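Local coordinates for periplasmic binding protein (Veillonella parvula, PDB 4LJS) that probably captures a substrate, such as an iron-siderophore or cobalamin-like compound, and delivers it to an ABC-type importer, as periplasmic binding proteins of this family do, at residues P44-M50 with M106-V112; T57-E63 with L161-R167; Y155-R159 with A171-I175. All blocks are in the same frame, centred on the assembly; numbering follows the deposited sequence.

Contact 1. Residues P44-M50 with M106-V112; sequences PERVVAM and MKPDLLV
Arg46 reaches from the loop before strand 47-50 to the end of helix 100-106, where its side chain grips main-chain oxygens. Its CB lies 3.8 Å from Lys107 O, and CG, anti to the carbonyl carbon (chi1 -65°), starts an arm that runs on past the same oxygen, with CD the next atom to touch it. A bend at chi3 then turns the head side-on: NE and NH1 both bond Met106 O, the shorter contact being 2.7 Å from NH1, and the oxygen lies in the guanidinium plane. NE has a further, weak bond to Lys107 O, while NH2 at the tip forms a salt bridge with Glu9. The carbonyls gripped here belong to the turn out of the helix, where Lys107 has positive phi.

From the other segment Asp109 OD2 accepts from Glu45 N, 2.6 Å away, on its syn lone pair and almost straight (177°), and OD1 receives Arg46 N from above the carboxylate plane. Asp109 N in turn donates to Arg46 O, 2.8 Å away. Beyond this clasp the chains pair as parallel strands, Val48 N bonding Leu110 O, Val112 N bonding Val48 O and Met50 N bonding Val112 O. Val48 CG2 packs on Pro108 CB at 3.6 Å and meets the selenium of Met106, a selenomethionine. On the opposite face of the sheet Pro44 CG lies 3.7 Å from Leu110 CD2, and both residues pack against Ile164 of helix 151-164.

Strands 47-50 and 110-113 are the inner pair of a four-stranded parallel sheet of order 2-1-3-4, with 67-71 flanking 47-50. Charged side chains bind neutral backbone groups, a carboxylate collecting amide N-H groups and a guanidinium collecting carbonyls, and hold the chains together just ahead of the first bridge, Val47 with Leu110.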
# COMPACT_ATOMS: atom_id res chain seq x y z
N PRO A 44 8.65 -13.40 15.70
CA PRO A 44 9.92 -12.67 15.55
C PRO A 44 10.08 -11.62 16.65
O PRO A 44 9.09 -11.02 17.07
CB PRO A 44 9.77 -11.98 14.19
CG PRO A 44 8.82 -12.82 13.43
CD PRO A 44 7.85 -13.39 14.46
N GLU A 45 11.31 -11.41 17.11
CA GLU A 45 11.54 -10.43 18.17
C GLU A 45 12.23 -9.18 17.66
O GLU A 45 12.16 -8.13 18.28
CB GLU A 45 12.33 -11.06 19.32
CG GLU A 45 11.43 -11.80 20.29
CD GLU A 45 12.17 -12.73 21.22
OE1 GLU A 45 13.32 -12.42 21.61
OE2 GLU A 45 11.60 -13.79 21.57
N ARG A 46 12.90 -9.30 16.51
CA ARG A 46 13.72 -8.21 15.99
C ARG A 46 13.50 -8.09 14.49
O ARG A 46 14.15 -8.77 13.69
CB ARG A 46 15.20 -8.47 16.29
CG ARG A 46 15.53 -8.47 17.78
CD ARG A 46 17.02 -8.66 18.02
NE ARG A 46 17.80 -7.58 17.44
CZ ARG A 46 17.99 -6.39 18.01
NH1 ARG A 46 18.71 -5.47 17.39
NH2 ARG A 46 17.46 -6.13 19.20
N VAL A 47 12.60 -7.20 14.11
CA VAL A 47 12.17 -7.09 12.72
C VAL A 47 12.82 -5.89 12.03
O VAL A 47 12.86 -4.79 12.58
CB VAL A 47 10.64 -6.98 12.64
CG1 VAL A 47 10.17 -6.92 11.18
CG2 VAL A 47 9.99 -8.14 13.38
N VAL A 48 13.35 -6.13 10.84
CA VAL A 48 13.76 -5.05 9.96
C VAL A 48 12.68 -4.94 8.89
O VAL A 48 12.37 -5.91 8.19
CB VAL A 48 15.15 -5.31 9.34
CG1 VAL A 48 15.45 -4.30 8.24
CG2 VAL A 48 16.23 -5.26 10.43
N ALA A 49 12.05 -3.77 8.83
CA ALA A 49 10.89 -3.57 7.97
C ALA A 49 11.17 -2.47 6.95
O ALA A 49 11.44 -1.32 7.33
CB ALA A 49 9.66 -3.25 8.81
N MSE A 50 11.12 -2.83 5.68
CA MSE A 50 11.40 -1.87 4.61
C MSE A 50 10.11 -1.40 3.94
O MSE A 50 9.28 -2.22 3.55
CB MSE A 50 12.35 -2.48 3.57
CG MSE A 50 13.10 -1.47 2.71
SE MSE A 50 14.66 -0.66 3.58
CE MSE A 50 14.85 -2.00 4.92
N MSE A 106 22.26 -5.15 13.26
CA MSE A 106 20.98 -5.14 13.96
C MSE A 106 20.53 -6.54 14.35
O MSE A 106 19.69 -6.70 15.25
CB MSE A 106 19.90 -4.52 13.08
CG MSE A 106 20.08 -3.04 12.85
SE MSE A 106 18.78 -2.39 11.56
CE MSE A 106 19.66 -0.68 11.19
N LYS A 107 21.04 -7.55 13.64
CA LYS A 107 20.70 -8.95 13.88
C LYS A 107 19.19 -9.20 13.87
O LYS A 107 18.61 -9.56 14.90
CB LYS A 107 21.32 -9.45 15.20
CG LYS A 107 22.83 -9.49 15.17
CD LYS A 107 23.41 -10.12 16.43
CE LYS A 107 23.06 -11.59 16.53
NZ LYS A 107 23.96 -12.28 17.50
N PRO A 108 18.56 -9.00 12.71
CA PRO A 108 17.11 -9.24 12.66
C PRO A 108 16.82 -10.74 12.70
O PRO A 108 17.69 -11.54 12.35
CB PRO A 108 16.73 -8.69 11.29
CG PRO A 108 17.96 -8.94 10.45
CD PRO A 108 19.11 -8.67 11.39
N ASP A 109 15.62 -11.10 13.11
CA ASP A 109 15.18 -12.48 12.97
C ASP A 109 14.07 -12.57 11.91
O ASP A 109 13.68 -13.65 11.49
CB ASP A 109 14.80 -13.13 14.32
CG ASP A 109 13.69 -12.40 15.05
OD1 ASP A 109 13.11 -11.44 14.50
OD2 ASP A 109 13.37 -12.80 16.20
N LEU A 110 13.57 -11.41 11.49
CA LEU A 110 12.67 -11.34 10.34
C LEU A 110 12.93 -10.05 9.58
O LEU A 110 13.05 -8.97 10.17
CB LEU A 110 11.20 -11.39 10.78
CG LEU A 110 10.15 -11.06 9.71
CD1 LEU A 110 10.13 -12.07 8.55
CD2 LEU A 110 8.75 -10.92 10.30
N LEU A 111 13.06 -10.18 8.26
CA LEU A 111 13.13 -9.00 7.39
C LEU A 111 11.91 -9.00 6.48
O LEU A 111 11.60 -10.01 5.84
CB LEU A 111 14.43 -8.97 6.57
CG LEU A 111 15.74 -9.04 7.37
CD1 LEU A 111 16.17 -10.48 7.56
CD2 LEU A 111 16.84 -8.22 6.69
N VAL A 112 11.21 -7.87 6.44
CA VAL A 112 10.02 -7.74 5.61
C VAL A 112 10.25 -6.64 4.58
O VAL A 112 10.59 -5.50 4.93
CB VAL A 112 8.78 -7.41 6.46
CG1 VAL A 112 7.54 -7.33 5.57
CG2 VAL A 112 8.60 -8.44 7.57

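Contact 2. Residues T57-E63 with L161-R167; sequences TIIALGE and LGRIFNR
Leu61 pushes its CD1 methyl against the backbone of helix 151-164, 3.6 Å from Gly162 N and close to Leu161 CB. The other methyl, CD2, lies by Arg167 O. One turn earlier Thr57 CG2 meets Leu161 CD1 at 3.7 Å, the two side chains crossing at about a right angle, while Thr57 OG1 is bonded to Asn53 O and Ile297 N. The Phe165 ring fills the inner end: Ile58 CG1 comes within 3.9 Å of its CE2, Ile58 CG2 lies above one face toward the rim, and Val47 of strand 47-50 touches its CZ. Glu63 CB and CG lie against CD1 of the same ring, with the carboxylate turned only 11° from the ring plane.

Beyond the methyls the contact turns to charge; Glu63 is itself buried, and the solvent side belongs to Arg167, partly exposed, and Gly62. Arg167 bends at chi2 (-69°), which carries its chain across Leu61 O, 3.2 Å from CD, and lays one guanidinium face over that carbonyl. NE and NH2 then close side-on upon a single oxygen, Glu63 OE1, at 2.9 and 2.8 Å. OE1 lies in the guanidinium plane, but both nitrogens approach it from the same face of the carboxylate, whose plane is turned 56° from theirs. Each charge has a second partner, Glu63 OE2 with Arg66 and Arg167 NH1 with Glu170. At the exposed Gly62 a side chain would be tight against Arg167 CZ and, with this backbone conformation, would strike the preceding carbonyl oxygen, enough on its own to require glycine.

Both helices finish in Schellman motifs, with Gly62 and Asn166 at positive phi, and their ends pack together on one side of the parallel sheet in this alpha/beta lobe of the periplasmic binding protein fold.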
# COMPACT_ATOMS: atom_id res chain seq x y z
N THR A 57 1.73 -2.03 8.61
CA THR A 57 0.94 -3.25 8.78
C THR A 57 1.30 -3.95 10.09
O THR A 57 0.41 -4.38 10.83
CB THR A 57 1.10 -4.23 7.59
OG1 THR A 57 0.73 -3.57 6.36
CG2 THR A 57 0.21 -5.47 7.78
N ILE A 58 2.59 -4.05 10.39
CA ILE A 58 3.02 -4.66 11.63
C ILE A 58 2.55 -3.82 12.82
O ILE A 58 2.11 -4.36 13.83
CB ILE A 58 4.53 -4.89 11.66
CG1 ILE A 58 4.92 -5.97 10.65
CG2 ILE A 58 4.97 -5.27 13.06
CD1 ILE A 58 6.42 -6.00 10.30
N ILE A 59 2.62 -2.50 12.68
CA ILE A 59 2.08 -1.63 13.71
C ILE A 59 0.58 -1.85 13.90
O ILE A 59 0.10 -1.95 15.03
CB ILE A 59 2.38 -0.15 13.41
CG1 ILE A 59 3.89 0.11 13.53
CG2 ILE A 59 1.60 0.74 14.34
CD1 ILE A 59 4.32 1.53 13.19
N ALA A 60 -0.16 -1.96 12.79
CA ALA A 60 -1.61 -2.14 12.85
C ALA A 60 -2.01 -3.44 13.53
O ALA A 60 -3.10 -3.56 14.07
CB ALA A 60 -2.22 -2.07 11.45
N LEU A 61 -1.12 -4.43 13.48
CA LEU A 61 -1.39 -5.73 14.08
C LEU A 61 -1.07 -5.72 15.58
O LEU A 61 -1.39 -6.67 16.29
CB LEU A 61 -0.58 -6.82 13.38
CG LEU A 61 -1.03 -7.22 11.98
CD1 LEU A 61 0.01 -8.13 11.33
CD2 LEU A 61 -2.41 -7.91 12.01
N GLY A 62 -0.43 -4.65 16.05
CA GLY A 62 -0.17 -4.47 17.46
C GLY A 62 1.25 -4.80 17.87
O GLY A 62 1.58 -4.81 19.05
N GLU A 63 2.11 -5.05 16.89
CA GLU A 63 3.45 -5.54 17.19
C GLU A 63 4.57 -4.57 16.82
O GLU A 63 5.69 -4.99 16.53
CB GLU A 63 3.67 -6.92 16.55
CG GLU A 63 2.82 -8.04 17.17
CD GLU A 63 3.09 -8.25 18.66
OE1 GLU A 63 2.26 -8.91 19.33
OE2 GLU A 63 4.13 -7.78 19.17
N LEU A 161 1.25 -11.79 7.62
CA LEU A 161 1.90 -11.12 8.74
C LEU A 161 1.16 -11.44 10.03
O LEU A 161 1.78 -11.68 11.06
CB LEU A 161 2.01 -9.62 8.48
CG LEU A 161 3.04 -9.27 7.39
CD1 LEU A 161 3.03 -7.79 7.04
CD2 LEU A 161 4.45 -9.71 7.82
N GLY A 162 -0.17 -11.49 9.97
CA GLY A 162 -0.97 -11.92 11.10
C GLY A 162 -0.57 -13.28 11.64
O GLY A 162 -0.45 -13.46 12.85
N ARG A 163 -0.35 -14.25 10.75
CA ARG A 163 0.09 -15.57 11.18
C ARG A 163 1.50 -15.54 11.79
O ARG A 163 1.76 -16.19 12.80
CB ARG A 163 0.05 -16.58 10.02
CG ARG A 163 -1.33 -16.87 9.46
CD ARG A 163 -1.25 -17.93 8.37
NE ARG A 163 -0.85 -19.23 8.91
CZ ARG A 163 -0.27 -20.20 8.20
NH1 ARG A 163 -0.01 -20.01 6.92
NH2 ARG A 163 0.05 -21.35 8.78
N ILE A 164 2.39 -14.79 11.16
CA ILE A 164 3.77 -14.68 11.64
C ILE A 164 3.82 -14.10 13.06
O ILE A 164 4.58 -14.58 13.90
CB ILE A 164 4.65 -13.86 10.67
CG1 ILE A 164 4.84 -14.63 9.35
CG2 ILE A 164 6.01 -13.54 11.29
CD1 ILE A 164 5.65 -13.87 8.30
N PHE A 165 2.99 -13.10 13.34
CA PHE A 165 3.02 -12.42 14.63
C PHE A 165 1.99 -12.89 15.64
O PHE A 165 1.77 -12.21 16.65
CB PHE A 165 2.90 -10.91 14.43
CG PHE A 165 4.12 -10.30 13.83
CD1 PHE A 165 5.17 -9.92 14.63
CD2 PHE A 165 4.23 -10.16 12.46
CE1 PHE A 165 6.31 -9.38 14.08
CE2 PHE A 165 5.37 -9.61 11.91
CZ PHE A 165 6.41 -9.23 12.71
N ASN A 166 1.38 -14.04 15.38
CA ASN A 166 0.26 -14.53 16.17
C ASN A 166 -0.82 -13.47 16.41
O ASN A 166 -1.31 -13.31 17.53
CB ASN A 166 0.73 -15.12 17.50
CG ASN A 166 -0.32 -16.01 18.14
OD1 ASN A 166 -1.05 -16.71 17.44
ND2 ASN A 166 -0.42 -15.96 19.46
N ARG A 167 -1.18 -12.74 15.36
CA ARG A 167 -2.21 -11.71 15.45
C ARG A 167 -3.28 -12.00 14.41
O ARG A 167 -3.64 -11.14 13.61
CB ARG A 167 -1.61 -10.31 15.22
CG ARG A 167 -0.67 -9.84 16.33
CD ARG A 167 -1.41 -9.55 17.63
NE ARG A 167 -0.51 -8.97 18.63
CZ ARG A 167 -0.93 -8.27 19.68
NH1 ARG A 167 -2.22 -8.05 19.86
NH2 ARG A 167 -0.04 -7.77 20.55

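Contact 3. Residues Y155-R159 with A171-I175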
# COMPACT_ATOMS: atom_id res chain seq x y z
N TYR A 155 -4.76 -8.40 0.98
CA TYR A 155 -5.42 -9.17 2.04
C TYR A 155 -4.54 -10.32 2.53
O TYR A 155 -4.38 -10.51 3.74
CB TYR A 155 -6.76 -9.73 1.55
CG TYR A 155 -7.81 -8.67 1.28
CD1 TYR A 155 -7.77 -7.45 1.94
CD2 TYR A 155 -8.84 -8.89 0.37
CE1 TYR A 155 -8.72 -6.48 1.70
CE2 TYR A 155 -9.79 -7.91 0.12
CZ TYR A 155 -9.72 -6.70 0.79
OH TYR A 155 -10.66 -5.71 0.56
N LYS A 156 -3.97 -11.08 1.60
CA LYS A 156 -3.13 -12.21 1.95
C LYS A 156 -1.89 -11.72 2.70
O LYS A 156 -1.43 -12.35 3.65
CB LYS A 156 -2.71 -13.00 0.71
CG LYS A 156 -1.52 -13.95 0.96
CD LYS A 156 -1.18 -14.82 -0.25
CE LYS A 156 0.09 -15.64 -0.02
NZ LYS A 156 1.34 -14.81 -0.03
N TYR A 157 -1.37 -10.58 2.25
CA TYR A 157 -0.20 -9.97 2.86
C TYR A 157 -0.48 -9.72 4.33
O TYR A 157 0.30 -10.12 5.20
CB TYR A 157 0.09 -8.65 2.15
CG TYR A 157 1.26 -7.84 2.69
CD1 TYR A 157 2.56 -8.12 2.29
CD2 TYR A 157 1.05 -6.78 3.57
CE1 TYR A 157 3.63 -7.38 2.76
CE2 TYR A 157 2.12 -6.02 4.04
CZ TYR A 157 3.41 -6.33 3.64
OH TYR A 157 4.48 -5.60 4.09
N ILE A 158 -1.62 -9.10 4.61
CA ILE A 158 -2.02 -8.80 5.98
C ILE A 158 -2.21 -10.10 6.77
O ILE A 158 -1.78 -10.21 7.91
CB ILE A 158 -3.30 -7.95 5.98
CG1 ILE A 158 -3.00 -6.58 5.37
CG2 ILE A 158 -3.85 -7.80 7.39
CD1 ILE A 158 -4.20 -5.71 5.16
N ARG A 159 -2.83 -11.08 6.12
CA ARG A 159 -3.10 -12.36 6.75
C ARG A 159 -1.81 -13.12 7.08
O ARG A 159 -1.69 -13.72 8.15
CB ARG A 159 -4.00 -13.18 5.82
CG ARG A 159 -4.53 -14.46 6.41
CD ARG A 159 -5.57 -15.09 5.47
NE ARG A 159 -6.88 -14.45 5.58
CZ ARG A 159 -7.52 -13.86 4.58
NH1 ARG A 159 -6.97 -13.81 3.37
NH2 ARG A 159 -8.72 -13.32 4.77
N ALA A 171 -5.73 -9.44 12.32
CA ALA A 171 -5.64 -9.44 10.87
C ALA A 171 -7.01 -9.63 10.22
O ALA A 171 -7.37 -8.92 9.28
CB ALA A 171 -4.66 -10.52 10.40
N GLU A 172 -7.78 -10.59 10.74
CA GLU A 172 -9.10 -10.88 10.18
C GLU A 172 -10.08 -9.73 10.36
O GLU A 172 -10.89 -9.46 9.48
CB GLU A 172 -9.67 -12.17 10.77
CG GLU A 172 -9.07 -13.43 10.17
CD GLU A 172 -9.19 -13.47 8.64
OE1 GLU A 172 -8.19 -13.83 7.98
OE2 GLU A 172 -10.28 -13.15 8.11
N ARG A 173 -10.02 -9.06 11.51
CA ARG A 173 -10.88 -7.92 11.75
C ARG A 173 -10.57 -6.80 10.75
O ARG A 173 -11.48 -6.21 10.16
CB ARG A 173 -10.73 -7.41 13.18
CG ARG A 173 -11.55 -6.16 13.48
CD ARG A 173 -11.19 -5.60 14.84
NE ARG A 173 -9.75 -5.59 15.05
CZ ARG A 173 -8.94 -4.61 14.67
NH1 ARG A 173 -9.43 -3.53 14.06
NH2 ARG A 173 -7.63 -4.70 14.90
N LEU A 174 -9.28 -6.52 10.55
CA LEU A 174 -8.86 -5.48 9.62
C LEU A 174 -9.29 -5.79 8.18
O LEU A 174 -9.79 -4.93 7.47
CB LEU A 174 -7.35 -5.27 9.69
CG LEU A 174 -6.86 -4.71 11.02
CD1 LEU A 174 -5.34 -4.79 11.09
CD2 LEU A 174 -7.35 -3.28 11.22
N ILE A 175 -9.07 -7.03 7.76
CA ILE A 175 -9.46 -7.49 6.44
C ILE A 175 -10.98 -7.41 6.25
O ILE A 175 -11.46 -6.92 5.23
CB ILE A 175 -8.97 -8.93 6.21
CG1 ILE A 175 -7.45 -8.93 5.99
CG2 ILE A 175 -9.71 -9.59 5.06
CD1 ILE A 175 -6.83 -10.30 6.13
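Ile175 points into the facing helix and is met there by three side chains, each turned to it differently. Its CG1, anti to the carbonyl carbon, carries CD1 to 3.4 Å from Tyr155 O. CG2 sits over one face of the Tyr155 ring, toward the rim, 4.3 Å from CD1 of that ring. Ile158 slides past in the opposite direction, its CG2 touching Ile175 CG1 at 4.0 Å and Ala171 CB at nearly the same distance. Arg159 crosses Ile175 at about a right angle, with the CD1 methyl over one guanidinium face, toward its rim.

The arginine arm starts extended and bends at chi3 (-79°), turning its edge to Glu172. NE bonds Glu172 OE1 at 2.8 Å, nearly in line with the C-O bond, and NH2 adds a weak bond to the same oxygen. Guanidinium and carboxylate are nearly coplanar, 19° apart. With an alanine here the Glu172 carboxylate would probably lose this salt bridge and be freer to turn, and the CD1 methyl of Ile175 would lose the flat group over it.

The segments run nearly antiparallel, at 159°, as consecutive helices 151-164 and 168-188 joined by a short turn. Their interface grades from buried aliphatic packing to a salt bridge at the surface, in which the arginine serves both chemistries: its flat face shields a methyl while its edge pairs with the carboxylate.

Overall arrangement
From the N terminus, strand 47-50 enters contact 1, which closes a loop through helix 52-60, strand 67-71 and helices 84-89 and 100-106 when strand 110-113 pairs beside it. Helix 52-60 follows the first strand directly and, inside that loop, opens contact 2, which closes only at the end of helix 151-164; contacts 1 and 2 therefore cross. Contact 3 begins after contact 1 has closed and crosses contact 2, sharing helix 151-164 and closing the short turn to helix 168-188. The three form a layered series: Phe165 meets the sheet at Leu110, and Leu61 and Gly162 lead on to Ala171, so the parallel sheet is tied to helix 168-188.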